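Local coordinates for putative glycosyl hydrolase (Parabacteroides distasonis, PDB 4QHZ), which is a putative glycosyl hydrolase of the 3-keto-disaccharide hydrolase family that binds magnesium and may act as a hydrolase on glycosidic linkages, at residues G77-V81 with P235-I241. Residue numbers count along the deposited sequence, not the author numbering.
Sequences GVFTV and PISFRNI
Strand 78-80 runs antiparallel (153°) to strand 237-241, axes 4.5 Å apart at closest. Before the latter begins, Pro235 CB packs 4.0 Å from Val81 CB, and Ile236 O accepts a hydrogen bond from Val81 N (3.1 Å). Ser237 and Thr80 form a non-hydrogen-bonded pair (CA-CA 4.2 Å); with both side chains m, Ser237 OG and Thr80 OG1 hydrogen-bond at 2.7 Å, the latter also bonding His75. Next comes the hydrogen-bonded pair, Phe238 N to Phe79 O 2.7 Å and Phe79 N to Phe238 O 2.9 Å. This ladder joins 78-80 to strand 237-245, which also pairs with 97-104, consistent with the family's concanavalin-like fold. On the opposite face, the rings of Phe79 (p) and Phe238 (m) are near parallel (24°) but slid apart, and Phe238 CB sits 3.7 Å from the Phe79 centroid (CH-pi). Arg239 leads away to a salt bridge with Glu102. Positive phi at Asn240 interrupts the extended backbone, and Ile241 CD1 meets the Phe79 ring edge, 3.4 Å from Phe79 CZ.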
loop_
_atom_site.group_PDB
_atom_site.type_symbol
_atom_site.label_atom_id
_atom_site.label_comp_id
_atom_site.label_asym_id
_atom_site.label_seq_id
_atom_site.Cartn_x
_atom_site.Cartn_y
_atom_site.Cartn_z
ATOM N N GLY C 77 -41.529 -1.096 4.863
ATOM C CA GLY C 77 -40.363 -0.904 4.006
ATOM C C GLY C 77 -39.022 -0.992 4.712
ATOM O O GLY C 77 -38.000 -0.658 4.128
ATOM N N VAL C 78 -39.021 -1.411 5.974
ATOM C CA VAL C 78 -37.786 -1.594 6.734
ATOM C C VAL C 78 -37.804 -2.982 7.352
ATOM O O VAL C 78 -38.825 -3.662 7.317
ATOM C CB VAL C 78 -37.615 -0.533 7.853
ATOM C CG1 VAL C 78 -37.852 0.874 7.321
ATOM C CG2 VAL C 78 -38.554 -0.790 9.027
ATOM N N PHE C 79 -36.680 -3.409 7.913
ATOM C CA PHE C 79 -36.717 -4.569 8.799
ATOM C C PHE C 79 -36.029 -4.251 10.122
ATOM O O PHE C 79 -35.099 -3.448 10.184
ATOM C CB PHE C 79 -36.163 -5.847 8.132
ATOM C CG PHE C 79 -34.689 -5.822 7.814
ATOM C CD1 PHE C 79 -34.234 -5.300 6.608
ATOM C CD2 PHE C 79 -33.770 -6.405 8.674
ATOM C CE1 PHE C 79 -32.885 -5.313 6.287
ATOM C CE2 PHE C 79 -32.420 -6.423 8.364
ATOM C CZ PHE C 79 -31.973 -5.879 7.167
ATOM N N THR C 80 -36.528 -4.880 11.177
ATOM C CA THR C 80 -36.150 -4.550 12.529
ATOM C C THR C 80 -35.569 -5.785 13.204
ATOM O O THR C 80 -36.111 -6.880 13.086
ATOM C CB THR C 80 -37.370 -4.035 13.314
ATOM O OG1 THR C 80 -37.952 -2.932 12.614
ATOM C CG2 THR C 80 -36.976 -3.584 14.718
ATOM N N VAL C 81 -34.464 -5.586 13.916
ATOM C CA VAL C 81 -33.795 -6.654 14.635
ATOM C C VAL C 81 -34.741 -7.295 15.651
ATOM O O VAL C 81 -35.446 -6.594 16.375
ATOM C CB VAL C 81 -32.548 -6.130 15.387
ATOM C CG1 VAL C 81 -31.879 -7.245 16.180
ATOM C CG2 VAL C 81 -31.551 -5.507 14.422
ATOM N N PRO C 235 -34.664 -2.296 19.522
ATOM C CA PRO C 235 -33.922 -2.773 18.353
ATOM C C PRO C 235 -33.818 -1.737 17.252
ATOM O O PRO C 235 -34.741 -0.947 17.069
ATOM C CB PRO C 235 -34.743 -3.975 17.876
ATOM C CG PRO C 235 -36.125 -3.715 18.367
ATOM C CD PRO C 235 -35.987 -2.938 19.644
ATOM N N ILE C 236 -32.706 -1.736 16.518
ATOM C CA ILE C 236 -32.573 -0.809 15.396
ATOM C C ILE C 236 -33.239 -1.388 14.143
ATOM O O ILE C 236 -33.516 -2.588 14.064
ATOM C CB ILE C 236 -31.104 -0.415 15.108
ATOM C CG1 ILE C 236 -30.309 -1.571 14.530
ATOM C CG2 ILE C 236 -30.418 0.118 16.364
ATOM C CD1 ILE C 236 -29.048 -1.095 13.842
ATOM N N SER C 237 -33.507 -0.521 13.174
ATOM C CA SER C 237 -34.110 -0.938 11.912
ATOM C C SER C 237 -33.171 -0.672 10.736
ATOM O O SER C 237 -32.333 0.225 10.791
ATOM C CB SER C 237 -35.445 -0.221 11.704
ATOM O OG SER C 237 -36.411 -0.690 12.628
ATOM N N PHE C 238 -33.337 -1.454 9.673
ATOM C CA PHE C 238 -32.512 -1.361 8.481
ATOM C C PHE C 238 -33.361 -1.133 7.229
ATOM O O PHE C 238 -34.523 -1.536 7.181
ATOM C CB PHE C 238 -31.726 -2.653 8.291
ATOM C CG PHE C 238 -30.671 -2.897 9.338
ATOM C CD1 PHE C 238 -29.403 -2.366 9.193
ATOM C CD2 PHE C 238 -30.944 -3.684 10.441
ATOM C CE1 PHE C 238 -28.428 -2.597 10.141
ATOM C CE2 PHE C 238 -29.978 -3.915 11.395
ATOM C CZ PHE C 238 -28.715 -3.372 11.247
ATOM N N ARG C 239 -32.772 -0.503 6.216
ATOM C CA ARG C 239 -33.396 -0.390 4.903
ATOM C C ARG C 239 -32.342 -0.188 3.826
ATOM O O ARG C 239 -31.174 0.061 4.124
ATOM C CB ARG C 239 -34.382 0.771 4.855
ATOM C CG ARG C 239 -33.706 2.127 4.753
ATOM C CD ARG C 239 -34.688 3.285 4.707
ATOM N NE ARG C 239 -33.992 4.541 4.432
ATOM C CZ ARG C 239 -34.579 5.727 4.334
ATOM N NH1 ARG C 239 -35.889 5.838 4.493
ATOM N NH2 ARG C 239 -33.851 6.806 4.074
ATOM N N ASN C 240 -32.771 -0.307 2.572
ATOM C CA ASN C 240 -31.938 -0.023 1.402
ATOM C C ASN C 240 -30.539 -0.648 1.487
ATOM O O ASN C 240 -29.534 0.055 1.583
ATOM C CB ASN C 240 -31.835 1.485 1.179
ATOM C CG ASN C 240 -31.170 1.841 -0.146
ATOM O OD1 ASN C 240 -31.118 1.027 -1.071
ATOM N ND2 ASN C 240 -30.661 3.058 -0.243
ATOM N N ILE C 241 -30.496 -1.978 1.447
ATOM C CA ILE C 241 -29.239 -2.699 1.474
ATOM C C ILE C 241 -28.961 -3.275 0.091
ATOM O O ILE C 241 -29.762 -4.052 -0.437
ATOM C CB ILE C 241 -29.253 -3.833 2.511
ATOM C CG1 ILE C 241 -29.795 -3.310 3.845
ATOM C CG2 ILE C 241 -27.857 -4.417 2.668
ATOM C CD1 ILE C 241 -29.823 -4.340 4.956
#